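Local atomic coordinates of putative methyltransferase (Porphyromonas gingivalis, PDB entry 3LL7), a protein that is a putative methyltransferase that probably uses S-adenosylmethionine as methyl donor, its substrate being uncertain. Residues Y182-C187 / Q220-V225. Residues are numbered along the deposited sequence; the frame is centred on the assembly and turned at random.
Sequences YAIADC and QSLLHV
Ile184 makes every contact with 220-225, reaching Ser221 with one branch and Leu222 with the other. The first contact is tight. CG2 of Ile184 lies 3.3 Å from both CB and OG of Ser221, so the methyl sits over the CB-OG bond. For the carbon pair this is closer than usual van der Waals contact. The second contact is apolar and looser. CG1 of Ile184 stands anti to the backbone N (chi1 -151°) and carries CD1 to 4.2 Å from CD1 of Leu222. Leu222 also packs on Leu191 and Ile192 of helix 191-198.

No hydrogen bond joins the two segments directly. Ser221 OG bonds to Asp217 O, one turn back in helix 215-221, so its polar end is satisfied within its own helix. Asp217 also links this helix to the loop, through a weak bond from Ile184 N to its OD2. In 182-187, Ala183 N bonds to Asp186 OD2 at 3.0 Å, from above the carboxylate plane. Asp186 N returns a bond to Ala183 O at 2.8 Å. This pair of bonds closes the short 3-10 turn that presents Ile184.

The sheet is the Rossmann-like one of class I methyltransferases. The contact joins the loop after strand 166-173 to the end of the helix between strands 204-209 and 225-233. It is van der Waals packing of Ile184 on Ser221 and Leu222, assisted by the weak bond through Asp217.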
loop_
_atom_site.group_PDB
_atom_site.type_symbol
_atom_site.label_atom_id
_atom_site.label_comp_id
_atom_site.label_asym_id
_atom_site.label_seq_id
_atom_site.Cartn_x
_atom_site.Cartn_y
_atom_site.Cartn_z
ATOM N N TYR A 182 0.892 -10.449 -12.751
ATOM C CA TYR A 182 0.048 -10.889 -11.637
ATOM C C TYR A 182 -1.426 -10.652 -11.987
ATOM O O TYR A 182 -1.896 -9.514 -12.037
ATOM C CB TYR A 182 0.442 -10.184 -10.324
ATOM C CG TYR A 182 -0.130 -10.803 -9.039
ATOM C CD1 TYR A 182 -1.196 -11.723 -9.071
ATOM C CD2 TYR A 182 0.375 -10.439 -7.779
ATOM C CE1 TYR A 182 -1.735 -12.272 -7.882
ATOM C CE2 TYR A 182 -0.157 -10.983 -6.588
ATOM C CZ TYR A 182 -1.208 -11.894 -6.651
ATOM O OH TYR A 182 -1.730 -12.429 -5.491
ATOM N N ALA A 183 -2.138 -11.748 -12.241
ATOM C CA ALA A 183 -3.550 -11.712 -12.613
ATOM C C ALA A 183 -4.446 -12.205 -11.481
ATOM O O ALA A 183 -4.020 -12.985 -10.622
ATOM C CB ALA A 183 -3.789 -12.545 -13.876
ATOM N N ILE A 184 -5.694 -11.741 -11.502
ATOM C CA ILE A 184 -6.732 -12.161 -10.562
ATOM C C ILE A 184 -6.931 -13.686 -10.532
ATOM O O ILE A 184 -7.327 -14.245 -9.505
ATOM C CB ILE A 184 -8.074 -11.449 -10.899
ATOM C CG1 ILE A 184 -8.942 -11.266 -9.648
ATOM C CG2 ILE A 184 -8.800 -12.172 -12.056
ATOM C CD1 ILE A 184 -8.402 -10.191 -8.672
ATOM N N ALA A 185 -6.643 -14.346 -11.656
ATOM C CA ALA A 185 -6.714 -15.805 -11.763
ATOM C C ALA A 185 -5.646 -16.500 -10.916
ATOM O O ALA A 185 -5.797 -17.664 -10.570
ATOM C CB ALA A 185 -6.609 -16.244 -13.235
ATOM N N ASP A 186 -4.586 -15.767 -10.565
ATOM C CA ASP A 186 -3.442 -16.327 -9.832
ATOM C C ASP A 186 -3.601 -16.268 -8.311
ATOM O O ASP A 186 -2.738 -16.769 -7.583
ATOM C CB ASP A 186 -2.142 -15.614 -10.226
ATOM C CG ASP A 186 -1.890 -15.632 -11.723
ATOM O OD1 ASP A 186 -2.199 -16.652 -12.377
ATOM O OD2 ASP A 186 -1.384 -14.612 -12.239
ATOM N N CYS A 187 -4.692 -15.665 -7.842
ATOM C CA CYS A 187 -4.922 -15.487 -6.402
ATOM C C CYS A 187 -5.104 -16.804 -5.656
ATOM O O CYS A 187 -5.858 -17.681 -6.084
ATOM C CB CYS A 187 -6.109 -14.557 -6.140
ATOM S SG CYS A 187 -5.707 -12.814 -6.420
ATOM N N GLN A 220 -13.348 -6.587 -14.218
ATOM C CA GLN A 220 -13.989 -7.510 -15.161
ATOM C C GLN A 220 -14.171 -8.911 -14.576
ATOM O O GLN A 220 -15.071 -9.633 -14.988
ATOM C CB GLN A 220 -13.203 -7.599 -16.475
ATOM C CG GLN A 220 -13.274 -6.352 -17.342
ATOM C CD GLN A 220 -12.702 -6.579 -18.734
ATOM O OE1 GLN A 220 -11.521 -6.896 -18.890
ATOM N NE2 GLN A 220 -13.539 -6.417 -19.752
ATOM N N SER A 221 -13.329 -9.287 -13.614
ATOM C CA SER A 221 -13.290 -10.684 -13.126
ATOM C C SER A 221 -14.071 -10.973 -11.857
ATOM O O SER A 221 -14.455 -12.113 -11.607
ATOM C CB SER A 221 -11.855 -11.153 -12.911
ATOM O OG SER A 221 -11.061 -10.897 -14.048
ATOM N N LEU A 222 -14.264 -9.958 -11.031
ATOM C CA LEU A 222 -14.907 -10.161 -9.746
ATOM C C LEU A 222 -16.358 -9.731 -9.834
ATOM O O LEU A 222 -16.671 -8.694 -10.423
ATOM C CB LEU A 222 -14.170 -9.380 -8.651
ATOM C CG LEU A 222 -12.768 -9.876 -8.282
ATOM C CD1 LEU A 222 -12.153 -9.014 -7.191
ATOM C CD2 LEU A 222 -12.784 -11.352 -7.848
ATOM N N LEU A 223 -17.244 -10.535 -9.260
ATOM C CA LEU A 223 -18.655 -10.182 -9.222
ATOM C C LEU A 223 -18.957 -9.422 -7.930
ATOM O O LEU A 223 -18.278 -9.620 -6.905
ATOM C CB LEU A 223 -19.546 -11.436 -9.338
ATOM C CG LEU A 223 -19.657 -12.080 -10.729
ATOM C CD1 LEU A 223 -20.515 -13.371 -10.706
ATOM C CD2 LEU A 223 -20.192 -11.096 -11.769
ATOM N N HIS A 224 -19.970 -8.552 -8.009
ATOM C CA HIS A 224 -20.562 -7.874 -6.848
ATOM C C HIS A 224 -19.665 -6.852 -6.182
ATOM O O HIS A 224 -19.903 -6.482 -5.029
ATOM C CB HIS A 224 -21.085 -8.883 -5.807
ATOM C CG HIS A 224 -22.155 -9.775 -6.352
ATOM N ND1 HIS A 224 -23.414 -9.312 -6.665
ATOM C CD2 HIS A 224 -22.142 -11.089 -6.676
ATOM C CE1 HIS A 224 -24.139 -10.311 -7.143
ATOM N NE2 HIS A 224 -23.391 -11.399 -7.156
ATOM N N VAL A 225 -18.675 -6.367 -6.931
ATOM C CA VAL A 225 -17.759 -5.323 -6.449
ATOM C C VAL A 225 -18.527 -4.018 -6.264
ATOM O O VAL A 225 -19.274 -3.605 -7.147
ATOM C CB VAL A 225 -16.584 -5.123 -7.426
ATOM C CG1 VAL A 225 -15.739 -3.902 -7.023
ATOM C CG2 VAL A 225 -15.703 -6.358 -7.446
#